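PDB 6OK1: lipid-transfer protein from Thermomonospora curvata, which belongs to the thiolase superfamily by its alpha/beta fold and is of undefined function. Local coordinates for residues V79-G84 with G379-G384; R109-R114 with Y344-N349; A181-K186 with S362-G367; L235-A240 with L357-S362. All coordinates share one frame; numbering follows the deposited sequence.

Contact 1: residues V79-G84 with G379-G384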
loop_
_atom_site.group_PDB
_atom_site.type_symbol
_atom_site.label_atom_id
_atom_site.label_comp_id
_atom_site.label_asym_id
_atom_site.label_seq_id
_atom_site.Cartn_x
_atom_site.Cartn_y
_atom_site.Cartn_z
ATOM N N VAL A 79 0.526 2.979 -3.989
ATOM C CA VAL A 79 0.866 4.289 -3.457
ATOM C C VAL A 79 -0.254 4.698 -2.516
ATOM O O VAL A 79 -1.428 4.426 -2.793
ATOM C CB VAL A 79 1.074 5.314 -4.593
ATOM C CG1 VAL A 79 1.382 6.689 -4.005
ATOM C CG2 VAL A 79 2.223 4.853 -5.523
ATOM N N GLY A 80 0.102 5.294 -1.381
ATOM C CA GLY A 80 -0.854 5.592 -0.330
ATOM C C GLY A 80 -1.414 7.005 -0.392
ATOM O O GLY A 80 -1.263 7.742 -1.370
ATOM N N TYR A 81 -2.118 7.348 0.675
ATOM C CA TYR A 81 -2.661 8.686 0.937
ATOM C C TYR A 81 -3.810 9.019 -0.014
ATOM O O TYR A 81 -3.940 10.153 -0.482
ATOM C CB TYR A 81 -1.560 9.748 0.889
ATOM C CG TYR A 81 -0.404 9.409 1.807
ATOM C CD1 TYR A 81 -0.515 9.585 3.178
ATOM C CD2 TYR A 81 0.763 8.833 1.302
ATOM C CE1 TYR A 81 0.524 9.238 4.039
ATOM C CE2 TYR A 81 1.805 8.483 2.153
ATOM C CZ TYR A 81 1.673 8.685 3.519
ATOM O OH TYR A 81 2.700 8.350 4.370
ATOM N N GLY A 82 -4.684 8.034 -0.249
ATOM C CA GLY A 82 -5.901 8.259 -1.016
ATOM C C GLY A 82 -5.598 8.832 -2.386
ATOM O O GLY A 82 -4.641 8.430 -3.066
ATOM N N GLY A 83 -6.405 9.816 -2.790
ATOM C CA GLY A 83 -6.241 10.427 -4.101
ATOM C C GLY A 83 -4.924 11.142 -4.322
ATOM O O GLY A 83 -4.588 11.441 -5.477
ATOM N N GLY A 84 -4.155 11.405 -3.265
ATOM C CA GLY A 84 -2.781 11.874 -3.464
ATOM C C GLY A 84 -2.000 10.971 -4.397
ATOM O O GLY A 84 -0.993 11.369 -5.007
ATOM N N GLY A 379 -3.767 18.349 0.062
ATOM C CA GLY A 379 -3.781 18.186 1.494
ATOM C C GLY A 379 -3.067 16.952 1.986
ATOM O O GLY A 379 -2.931 16.774 3.197
ATOM N N VAL A 380 -2.600 16.116 1.069
ATOM C CA VAL A 380 -1.947 14.846 1.389
ATOM C C VAL A 380 -0.638 14.787 0.612
ATOM O O VAL A 380 -0.448 15.503 -0.374
ATOM C CB VAL A 380 -2.836 13.636 1.005
ATOM C CG1 VAL A 380 -3.980 13.434 1.975
ATOM C CG2 VAL A 380 -3.360 13.783 -0.433
ATOM N N PRO A 381 0.256 13.887 0.995
ATOM C CA PRO A 381 1.324 13.514 0.058
ATOM C C PRO A 381 0.714 13.263 -1.304
ATOM O O PRO A 381 -0.288 12.542 -1.434
ATOM C CB PRO A 381 1.883 12.234 0.668
ATOM C CG PRO A 381 1.606 12.346 2.094
ATOM C CD PRO A 381 0.271 13.069 2.205
ATOM N N THR A 382 1.330 13.844 -2.326
ATOM C CA THR A 382 0.652 13.994 -3.593
ATOM C C THR A 382 1.603 13.668 -4.736
ATOM O O THR A 382 2.694 13.111 -4.548
ATOM C CB THR A 382 0.011 15.398 -3.657
ATOM O OG1 THR A 382 -0.868 15.477 -4.782
ATOM C CG2 THR A 382 1.035 16.526 -3.724
ATOM N N SER A 383 1.149 13.978 -5.938
ATOM C CA SER A 383 1.849 13.608 -7.166
ATOM C C SER A 383 1.322 14.436 -8.328
ATOM O O SER A 383 0.308 15.124 -8.224
ATOM C CB SER A 383 1.709 12.089 -7.438
ATOM O OG SER A 383 0.354 11.663 -7.412
ATOM N N GLY A 384 2.036 14.359 -9.452
ATOM C CA GLY A 384 1.649 15.084 -10.648
ATOM C C GLY A 384 2.250 14.431 -11.868
ATOM O O GLY A 384 3.179 13.619 -11.769
HETATM O O HOH W 1 0.211 9.919 -2.379
HETATM O O HOH W 2 2.007 10.267 -4.479
#
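The loop backbone at Gly84 comes down onto the start of strand 382-388, bringing Gly84 CA to 4.0 Å from Thr382 CA. Two CA-H...O contacts run in opposite senses here: Gly84 CA meets Pro381 O at 3.3 Å, while Gly84 O receives Thr382 CA at 3.4 Å. The absence of a side chain at Gly84 lets Pro381 O and Val380 CG2 come this close, the methyl packing 3.6 Å from Gly84 CA.

Three residues before Gly84, the Tyr81 ring lies under Pro381 CG, which sits over its middle, 3.5 Å from the centroid and only 8° off the normal, a CH-pi contact in which the two side chains lie at about a right angle. Pro381 CB comes nearest Tyr81 CD2, and CD nearest CD1 and CG. Beyond the ring, Tyr81 OH bonds to Glu61 OE1 and Ile62 N of the second subunit, whose Phe76 also packs on Pro381.

The direct polar link is Ser383 OG, which donates to Gly84 O over 2.8 Å, with a C=O...O angle of 149° and the donor tilted 24° from the carbonyl plane. It also takes part in a weak bond with Gly88 N. One water lies 2.8 Å from Gly80 O and can join it to Pro381 O; another can join Gly84 O to Thr382 O, the latter weakly.

The chemistry is thus mostly carbonyl-based: buried backbone oxygens are served by one hydroxyl, waters and CA-H groups, while the proline-tyrosine pair joins this core to the subunit interface.

Contact 2: residues R109-R114 with Y344-N349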
loop_
_atom_site.group_PDB
_atom_site.type_symbol
_atom_site.label_atom_id
_atom_site.label_comp_id
_atom_site.label_asym_id
_atom_site.label_seq_id
_atom_site.Cartn_x
_atom_site.Cartn_y
_atom_site.Cartn_z
ATOM N N ARG A 109 -8.109 2.106 -10.340
ATOM C CA ARG A 109 -8.814 2.350 -9.095
ATOM C C ARG A 109 -10.283 2.119 -9.388
ATOM O O ARG A 109 -10.798 2.627 -10.387
ATOM C CB ARG A 109 -8.574 3.780 -8.580
ATOM C CG ARG A 109 -9.121 4.073 -7.192
ATOM C CD ARG A 109 -8.281 3.429 -6.113
ATOM N NE ARG A 109 -8.735 3.812 -4.776
ATOM C CZ ARG A 109 -9.578 3.129 -4.016
ATOM N NH1 ARG A 109 -10.086 1.956 -4.401
ATOM N NH2 ARG A 109 -9.927 3.631 -2.826
ATOM N N ALA A 110 -10.951 1.358 -8.534
ATOM C CA ALA A 110 -12.388 1.162 -8.693
ATOM C C ALA A 110 -13.051 0.987 -7.339
ATOM O O ALA A 110 -12.508 0.321 -6.453
ATOM C CB ALA A 110 -12.685 -0.053 -9.584
ATOM N N PHE A 111 -14.223 1.593 -7.169
ATOM C CA PHE A 111 -14.900 1.494 -5.886
ATOM C C PHE A 111 -16.378 1.819 -6.028
ATOM O O PHE A 111 -16.831 2.396 -7.031
ATOM C CB PHE A 111 -14.256 2.406 -4.821
ATOM C CG PHE A 111 -13.931 3.810 -5.284
ATOM C CD1 PHE A 111 -14.869 4.610 -5.926
ATOM C CD2 PHE A 111 -12.691 4.366 -4.978
ATOM C CE1 PHE A 111 -14.566 5.929 -6.302
ATOM C CE2 PHE A 111 -12.378 5.685 -5.333
ATOM C CZ PHE A 111 -13.323 6.467 -6.012
ATOM N N ASN A 112 -17.122 1.448 -4.989
ATOM C CA ASN A 112 -18.496 1.884 -4.791
ATOM C C ASN A 112 -18.559 2.844 -3.610
ATOM O O ASN A 112 -19.074 2.520 -2.551
ATOM C CB ASN A 112 -19.389 0.683 -4.528
ATOM C CG ASN A 112 -19.591 -0.152 -5.757
ATOM O OD1 ASN A 112 -19.831 0.376 -6.848
ATOM N ND2 ASN A 112 -19.482 -1.467 -5.600
ATOM N N GLU A 113 -18.018 4.039 -3.783
ATOM C CA GLU A 113 -18.000 4.990 -2.681
ATOM C C GLU A 113 -19.356 5.628 -2.428
ATOM O O GLU A 113 -19.593 6.085 -1.318
ATOM C CB GLU A 113 -16.967 6.102 -2.927
ATOM C CG GLU A 113 -15.542 5.707 -2.638
ATOM C CD GLU A 113 -14.740 6.818 -2.005
ATOM O OE1 GLU A 113 -14.041 6.518 -1.024
ATOM O OE2 GLU A 113 -14.799 7.979 -2.476
ATOM N N ARG A 114 -20.244 5.675 -3.425
ATOM C CA ARG A 114 -21.573 6.227 -3.182
ATOM C C ARG A 114 -22.542 5.198 -2.624
ATOM O O ARG A 114 -23.303 5.509 -1.704
ATOM C CB ARG A 114 -22.151 6.813 -4.466
ATOM C CG ARG A 114 -23.399 7.697 -4.202
ATOM C CD ARG A 114 -23.020 8.918 -3.394
ATOM N NE ARG A 114 -24.122 9.779 -2.978
ATOM C CZ ARG A 114 -24.911 9.556 -1.930
ATOM N NH1 ARG A 114 -24.815 8.426 -1.243
ATOM N NH2 ARG A 114 -25.809 10.472 -1.579
ATOM N N TYR A 344 -15.905 11.605 -8.903
ATOM C CA TYR A 344 -14.839 11.533 -7.900
ATOM C C TYR A 344 -14.244 10.126 -7.930
ATOM O O TYR A 344 -14.589 9.261 -7.129
ATOM C CB TYR A 344 -15.397 11.875 -6.525
ATOM C CG TYR A 344 -14.402 12.019 -5.389
ATOM C CD1 TYR A 344 -13.102 12.479 -5.597
ATOM C CD2 TYR A 344 -14.789 11.711 -4.100
ATOM C CE1 TYR A 344 -12.215 12.624 -4.514
ATOM C CE2 TYR A 344 -13.924 11.856 -3.025
ATOM C CZ TYR A 344 -12.639 12.320 -3.246
ATOM O OH TYR A 344 -11.797 12.475 -2.172
ATOM N N ILE A 345 -13.327 9.894 -8.880
ATOM C CA ILE A 345 -12.587 8.639 -8.906
ATOM C C ILE A 345 -11.171 8.905 -8.389
ATOM O O ILE A 345 -10.173 8.402 -8.929
ATOM C CB ILE A 345 -12.581 8.016 -10.311
ATOM C CG1 ILE A 345 -13.970 8.158 -10.967
ATOM C CG2 ILE A 345 -12.177 6.560 -10.205
ATOM C CD1 ILE A 345 -15.115 7.430 -10.222
ATOM N N HIS A 346 -11.098 9.684 -7.306
ATOM C CA HIS A 346 -9.853 10.016 -6.617
ATOM C C HIS A 346 -8.750 10.369 -7.615
ATOM O O HIS A 346 -7.594 9.938 -7.464
ATOM C CB HIS A 346 -9.439 8.875 -5.689
ATOM C CG HIS A 346 -10.396 8.638 -4.563
ATOM N ND1 HIS A 346 -10.091 7.836 -3.482
ATOM C CD2 HIS A 346 -11.655 9.094 -4.349
ATOM C CE1 HIS A 346 -11.121 7.814 -2.650
ATOM N NE2 HIS A 346 -12.082 8.564 -3.156
ATOM N N GLY A 347 -9.102 11.191 -8.618
ATOM C CA GLY A 347 -8.157 11.802 -9.540
ATOM C C GLY A 347 -7.856 10.999 -10.787
ATOM O O GLY A 347 -7.353 11.557 -11.769
ATOM N N MET A 348 -8.157 9.702 -10.776
ATOM C CA MET A 348 -7.763 8.855 -11.896
ATOM C C MET A 348 -8.457 9.247 -13.185
ATOM O O MET A 348 -7.844 9.199 -14.263
ATOM C CB MET A 348 -8.042 7.402 -11.546
ATOM C CG MET A 348 -7.173 6.903 -10.425
ATOM S SD MET A 348 -5.384 6.805 -10.841
ATOM C CE MET A 348 -5.286 5.221 -11.660
ATOM N N ASN A 349 -9.736 9.630 -13.106
ATOM C CA ASN A 349 -10.439 10.066 -14.300
ATOM C C ASN A 349 -9.885 11.380 -14.845
ATOM O O ASN A 349 -9.999 11.629 -16.043
ATOM C CB ASN A 349 -11.957 10.166 -14.047
ATOM C CG ASN A 349 -12.314 11.032 -12.842
ATOM O OD1 ASN A 349 -11.697 10.935 -11.794
ATOM N ND2 ASN A 349 -13.353 11.860 -12.988
HETATM O O HOH W 3 -8.418 5.995 -2.375
HETATM O O HOH W 4 -16.172 8.798 -4.730
#
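His346 projects from a type I' beta turn (Ile345 to Met348) toward Phe111 on strand 104-112 and Glu113 just after it. From CB, chi1 of -65° sets CG anti to the carbonyl carbon, 3.6 Å from Phe111 CE2. The ring that follows has Phe111 CE2 over its centre, an edge-to-face pair in which the edge belongs to Phe111, with centroids 4.6 Å apart and planes at 57°. His346 CD2 lies closest to Phe111 CZ, and within its own segment it sits over the face of the Tyr344 ring. ND1 bonds at 2.7 Å to a water that accepts from Arg109 NH2; Arg109 NH1 is salt-bridged to Asp57. CE1 approaches Glu113 OE1. At the far tip, NE2 donates to Glu113 OE2 over 2.9 Å, from above the carboxylate plane; a second Glu113 conformer was modelled, so this bond may not be constant. Another water links Glu113 OE2 to Tyr344 O, which meets the edge of Phe111, 3.3 Å from CZ. The turn, with Gly347 as N-cap of helix 348-359, thus joins the N- and C-terminal thiolase parts. In this conformer both imidazole nitrogens have polar partners while Phe111 covers a face, which would help to fix the ring.

Contact 3: residues A181-K186 with S362-G367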
loop_
_atom_site.group_PDB
_atom_site.type_symbol
_atom_site.label_atom_id
_atom_site.label_comp_id
_atom_site.label_asym_id
_atom_site.label_seq_id
_atom_site.Cartn_x
_atom_site.Cartn_y
_atom_site.Cartn_z
ATOM N N ALA A 181 -18.334 20.313 -17.290
ATOM C CA ALA A 181 -19.078 19.079 -17.088
ATOM C C ALA A 181 -20.371 19.082 -17.894
ATOM O O ALA A 181 -20.826 18.030 -18.357
ATOM C CB ALA A 181 -19.395 18.866 -15.608
ATOM N N ALA A 182 -20.978 20.251 -18.062
ATOM C CA ALA A 182 -22.290 20.324 -18.697
ATOM C C ALA A 182 -22.273 19.856 -20.153
ATOM O O ALA A 182 -23.312 19.439 -20.661
ATOM C CB ALA A 182 -22.820 21.747 -18.607
ATOM N N THR A 183 -21.129 19.909 -20.842
ATOM C CA THR A 183 -21.025 19.413 -22.209
ATOM C C THR A 183 -20.319 18.064 -22.284
ATOM O O THR A 183 -19.911 17.642 -23.369
ATOM C CB THR A 183 -20.311 20.441 -23.093
ATOM O OG1 THR A 183 -19.007 20.731 -22.580
ATOM C CG2 THR A 183 -21.108 21.726 -23.139
ATOM N N ASN A 184 -20.175 17.370 -21.147
ATOM C CA ASN A 184 -19.484 16.085 -21.101
ATOM C C ASN A 184 -20.492 14.973 -20.841
ATOM O O ASN A 184 -20.946 14.814 -19.695
ATOM C CB ASN A 184 -18.425 16.083 -19.999
ATOM C CG ASN A 184 -17.733 14.755 -19.890
ATOM O OD1 ASN A 184 -17.984 13.840 -20.683
ATOM N ND2 ASN A 184 -16.868 14.623 -18.890
ATOM N N PRO A 185 -20.859 14.168 -21.847
ATOM C CA PRO A 185 -21.904 13.154 -21.625
ATOM C C PRO A 185 -21.561 12.156 -20.538
ATOM O O PRO A 185 -22.468 11.492 -20.017
ATOM C CB PRO A 185 -22.021 12.462 -22.997
ATOM C CG PRO A 185 -21.540 13.491 -23.987
ATOM C CD PRO A 185 -20.451 14.242 -23.264
ATOM N N LYS A 186 -20.284 12.007 -20.196
ATOM C CA LYS A 186 -19.879 11.061 -19.156
ATOM C C LYS A 186 -19.989 11.646 -17.757
ATOM O O LYS A 186 -19.903 10.897 -16.778
ATOM C CB LYS A 186 -18.440 10.612 -19.392
ATOM C CG LYS A 186 -18.187 9.950 -20.732
ATOM C CD LYS A 186 -18.929 8.639 -20.843
ATOM C CE LYS A 186 -18.628 7.948 -22.182
ATOM N NZ LYS A 186 -19.404 6.683 -22.352
ATOM N N SER A 362 -10.717 15.201 -26.343
ATOM C CA SER A 362 -11.575 15.682 -25.271
ATOM C C SER A 362 -12.909 16.185 -25.821
ATOM O O SER A 362 -12.966 16.796 -26.891
ATOM C CB SER A 362 -10.889 16.807 -24.501
ATOM O OG SER A 362 -11.830 17.455 -23.664
ATOM N N VAL A 363 -13.986 15.953 -25.063
ATOM C CA VAL A 363 -15.296 16.517 -25.417
ATOM C C VAL A 363 -15.280 18.040 -25.385
ATOM O O VAL A 363 -16.122 18.678 -26.023
ATOM C CB VAL A 363 -16.415 15.970 -24.499
ATOM C CG1 VAL A 363 -16.485 14.451 -24.605
ATOM C CG2 VAL A 363 -16.211 16.428 -23.036
ATOM N N ASN A 364 -14.328 18.639 -24.663
ATOM C CA ASN A 364 -14.132 20.085 -24.648
ATOM C C ASN A 364 -12.710 20.432 -25.070
ATOM O O ASN A 364 -12.044 21.249 -24.429
ATOM C CB ASN A 364 -14.434 20.647 -23.256
ATOM C CG ASN A 364 -15.905 20.574 -22.912
ATOM O OD1 ASN A 364 -16.755 20.982 -23.701
ATOM N ND2 ASN A 364 -16.220 20.037 -21.735
ATOM N N GLN A 365 -12.249 19.817 -26.147
ATOM C CA GLN A 365 -10.905 20.052 -26.651
ATOM C C GLN A 365 -10.685 21.543 -26.914
ATOM O O GLN A 365 -11.417 22.136 -27.725
ATOM C CB GLN A 365 -10.684 19.249 -27.924
ATOM C CG GLN A 365 -9.244 19.204 -28.387
ATOM C CD GLN A 365 -8.371 18.367 -27.501
ATOM O OE1 GLN A 365 -8.806 17.352 -26.953
ATOM N NE2 GLN A 365 -7.108 18.775 -27.374
ATOM N N PRO A 366 -9.713 22.188 -26.246
ATOM C CA PRO A 366 -9.436 23.618 -26.450
ATOM C C PRO A 366 -8.450 23.848 -27.584
ATOM O O PRO A 366 -7.469 24.584 -27.439
ATOM C CB PRO A 366 -8.848 24.042 -25.109
ATOM C CG PRO A 366 -8.084 22.831 -24.670
ATOM C CD PRO A 366 -8.872 21.633 -25.172
ATOM N N GLY A 367 -8.676 23.189 -28.698
ATOM C CA GLY A 367 -7.704 23.201 -29.772
ATOM C C GLY A 367 -6.563 22.237 -29.495
ATOM O O GLY A 367 -6.634 21.376 -28.617
HETATM O O HOH W 5 -18.976 18.369 -25.934
#
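Thr183 OG1 donates to Asn364 OD1 in the carbonyl plane, on a lone pair, with a C=O...O angle of 107°; the bond is modelled as very short, 2.5 Å, and its exact length is uncertain. His180 O is a weak alternative partner for the same proton. The threonine comes in across the amide rather than straight at it, and Asn364 ND2 is turned to Thr335 O, with a weaker bond to His180 O; these ND2 bonds help to fix which way round the amide sits.

A water fastens the two backbones alongside, donating to Thr183 O at 2.8 Å and to Val363 O at 2.9 Å. Beside this bridge the Val363 side chain packs on Asn184 and Pro185. Its CG2 rests 3.8 Å from Asn184 CB, the two side chains at about a right angle, and CG1 lies 4.2 Å from Pro185 CD, those side chains running in opposite directions. Asn184 itself is held by both ends of its amide: OD1 closes an Asx turn by accepting from Lys186 N at 3.0 Å, from above the carbonyl plane, and ND2 bonds to Glu342 OE2 and His336 O. Within its own segment Ser362 OG accepts from Asn364 N, an ST turn that probably helps to position Asn364.

The centre of the contact lies about 17 Å from the centre of the chain, joining the C-terminal end of helix 167-182 and the turn after it to the loop that connects helix 348-359 with strand 371-375.

Contact 4: residues L235-A240 with L357-S362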
loop_
_atom_site.group_PDB
_atom_site.type_symbol
_atom_site.label_atom_id
_atom_site.label_comp_id
_atom_site.label_asym_id
_atom_site.label_seq_id
_atom_site.Cartn_x
_atom_site.Cartn_y
_atom_site.Cartn_z
ATOM N N LEU A 235 0.963 1.274 -31.287
ATOM C CA LEU A 235 -0.393 1.040 -30.826
ATOM C C LEU A 235 -1.357 2.052 -31.457
ATOM O O LEU A 235 -0.938 2.971 -32.164
ATOM C CB LEU A 235 -0.406 1.091 -29.287
ATOM C CG LEU A 235 0.504 0.008 -28.699
ATOM C CD1 LEU A 235 0.473 0.011 -27.148
ATOM C CD2 LEU A 235 0.145 -1.398 -29.205
ATOM N N PRO A 236 -2.672 1.915 -31.212
ATOM C CA PRO A 236 -3.659 2.654 -32.031
ATOM C C PRO A 236 -3.698 4.164 -31.860
ATOM O O PRO A 236 -3.971 4.873 -32.839
ATOM C CB PRO A 236 -4.997 2.038 -31.586
ATOM C CG PRO A 236 -4.673 0.701 -31.135
ATOM C CD PRO A 236 -3.314 0.821 -30.466
ATOM N N HIS A 237 -3.503 4.688 -30.638
ATOM C CA HIS A 237 -3.722 6.106 -30.378
ATOM C C HIS A 237 -2.423 6.896 -30.450
ATOM O O HIS A 237 -1.329 6.352 -30.259
ATOM C CB HIS A 237 -4.341 6.298 -28.980
ATOM C CG HIS A 237 -5.718 5.737 -28.843
ATOM N ND1 HIS A 237 -6.838 6.390 -29.316
ATOM C CD2 HIS A 237 -6.160 4.589 -28.276
ATOM C CE1 HIS A 237 -7.913 5.667 -29.040
ATOM N NE2 HIS A 237 -7.529 4.568 -28.414
ATOM N N PRO A 238 -2.509 8.200 -30.675
ATOM C CA PRO A 238 -1.364 9.063 -30.397
ATOM C C PRO A 238 -0.883 8.815 -28.982
ATOM O O PRO A 238 -1.704 8.825 -28.048
ATOM C CB PRO A 238 -1.935 10.482 -30.554
ATOM C CG PRO A 238 -3.192 10.318 -31.370
ATOM C CD PRO A 238 -3.720 8.963 -31.019
ATOM N N PRO A 239 0.403 8.516 -28.777
ATOM C CA PRO A 239 0.892 8.277 -27.413
ATOM C C PRO A 239 0.843 9.546 -26.587
ATOM O O PRO A 239 1.124 10.643 -27.082
ATOM C CB PRO A 239 2.332 7.804 -27.621
ATOM C CG PRO A 239 2.391 7.358 -29.061
ATOM C CD PRO A 239 1.427 8.216 -29.799
ATOM N N ALA A 240 0.492 9.390 -25.305
ATOM C CA ALA A 240 0.522 10.486 -24.350
ATOM C C ALA A 240 1.799 10.264 -23.548
ATOM O O ALA A 240 1.831 9.455 -22.629
ATOM C CB ALA A 240 -0.727 10.494 -23.472
ATOM N N LEU A 357 -6.850 15.052 -23.998
ATOM C CA LEU A 357 -6.392 16.353 -24.471
ATOM C C LEU A 357 -5.164 16.194 -25.363
ATOM O O LEU A 357 -5.086 16.809 -26.440
ATOM C CB LEU A 357 -6.101 17.266 -23.277
ATOM C CG LEU A 357 -7.316 17.788 -22.500
ATOM C CD1 LEU A 357 -6.886 18.369 -21.134
ATOM C CD2 LEU A 357 -8.046 18.829 -23.289
ATOM N N VAL A 358 -4.215 15.330 -24.960
ATOM C CA VAL A 358 -3.032 15.094 -25.790
ATOM C C VAL A 358 -3.429 14.440 -27.111
ATOM O O VAL A 358 -2.906 14.793 -28.177
ATOM C CB VAL A 358 -1.996 14.250 -25.026
ATOM C CG1 VAL A 358 -0.846 13.836 -25.955
ATOM C CG2 VAL A 358 -1.458 15.035 -23.840
ATOM N N ARG A 359 -4.345 13.472 -27.059
ATOM C CA ARG A 359 -4.829 12.805 -28.262
ATOM C C ARG A 359 -5.627 13.734 -29.159
ATOM O O ARG A 359 -5.716 13.476 -30.367
ATOM C CB ARG A 359 -5.720 11.612 -27.890
ATOM C CG ARG A 359 -5.033 10.463 -27.207
ATOM C CD ARG A 359 -6.073 9.423 -26.778
ATOM N NE ARG A 359 -5.486 8.197 -26.257
ATOM C CZ ARG A 359 -6.198 7.145 -25.869
ATOM N NH1 ARG A 359 -7.521 7.182 -25.968
ATOM N NH2 ARG A 359 -5.590 6.071 -25.397
ATOM N N GLY A 360 -6.207 14.800 -28.603
ATOM C CA GLY A 360 -7.144 15.645 -29.333
ATOM C C GLY A 360 -8.590 15.224 -29.223
ATOM O O GLY A 360 -9.433 15.728 -29.977
ATOM N N THR A 361 -8.922 14.351 -28.274
ATOM C CA THR A 361 -10.224 13.705 -28.230
ATOM C C THR A 361 -11.067 14.114 -27.027
ATOM O O THR A 361 -12.078 13.467 -26.742
ATOM C CB THR A 361 -10.048 12.192 -28.254
ATOM O OG1 THR A 361 -9.293 11.772 -27.108
ATOM C CG2 THR A 361 -9.295 11.757 -29.533
ATOM N N SER A 362 -10.717 15.201 -26.343
ATOM C CA SER A 362 -11.575 15.682 -25.271
ATOM C C SER A 362 -12.909 16.185 -25.821
ATOM O O SER A 362 -12.966 16.796 -26.891
ATOM C CB SER A 362 -10.889 16.807 -24.501
ATOM O OG SER A 362 -11.830 17.455 -23.664
HETATM O O HOH W 6 -2.761 7.422 -25.922
#
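Stacking dominates between His237 and Arg359: the guanidinium lies flat on the imidazole, centres 3.5 Å apart and planes at 6°. CZ sits 3.3 Å from His237 CG, NH2 lies nearest CD2, and NH1 stands over the ring centre, nearest CE1. The arginine chain is extended from CG to NE (chi2 174°, chi3 173°), which carries the group out from the helix end to the ring.

Polar bonds tie the stack down. Asp40 serves both groups, its OD1 bonding to His237 NE2 and its OD2 forming a salt bridge with Arg359 NH2, and its carboxylate would help to offset the arginine charge. At the guanidinium edge, in its plane, a water accepts from Arg359 NE at 2.9 Å and donates to Pro238 O at 2.8 Å.

Van der Waals packing covers the rest. Val358 CG1 lies 4.2 Å from Ala240 CB, while Pro238 lies beside Arg359 CG, its carbonyl O nearest.

Directly after Arg359 the helix stops in a Schellman motif, with Gly360 at positive phi as the C-prime residue. The contact thus sets this C-terminal end of helix 348-359 against the loop entering strand 240-248, at the surface of the thiolase fold.

Overall arrangement
The four contacts pair earlier segments, in the order 79-84, 109-114, 181-186 and 235-240, with late ones between 344 and 384. Contacts 1 and 2 both reach the mixed sheet, their centres 14 Å apart, and they touch where Gly83 packs on His346. Contact 2 lies at the start of helix 348-359 and contact 4 at its end, centres 22 Å apart; the loop after it carries contact 3. Contacts 3 and 4 share Ser362, with centres 15 Å apart, and contact 2 crosses both along the chain. Contacts 2 and 3 join the N- and C-terminal thiolase parts through this helix and its flanking loops, contact 1 through strand 382-388.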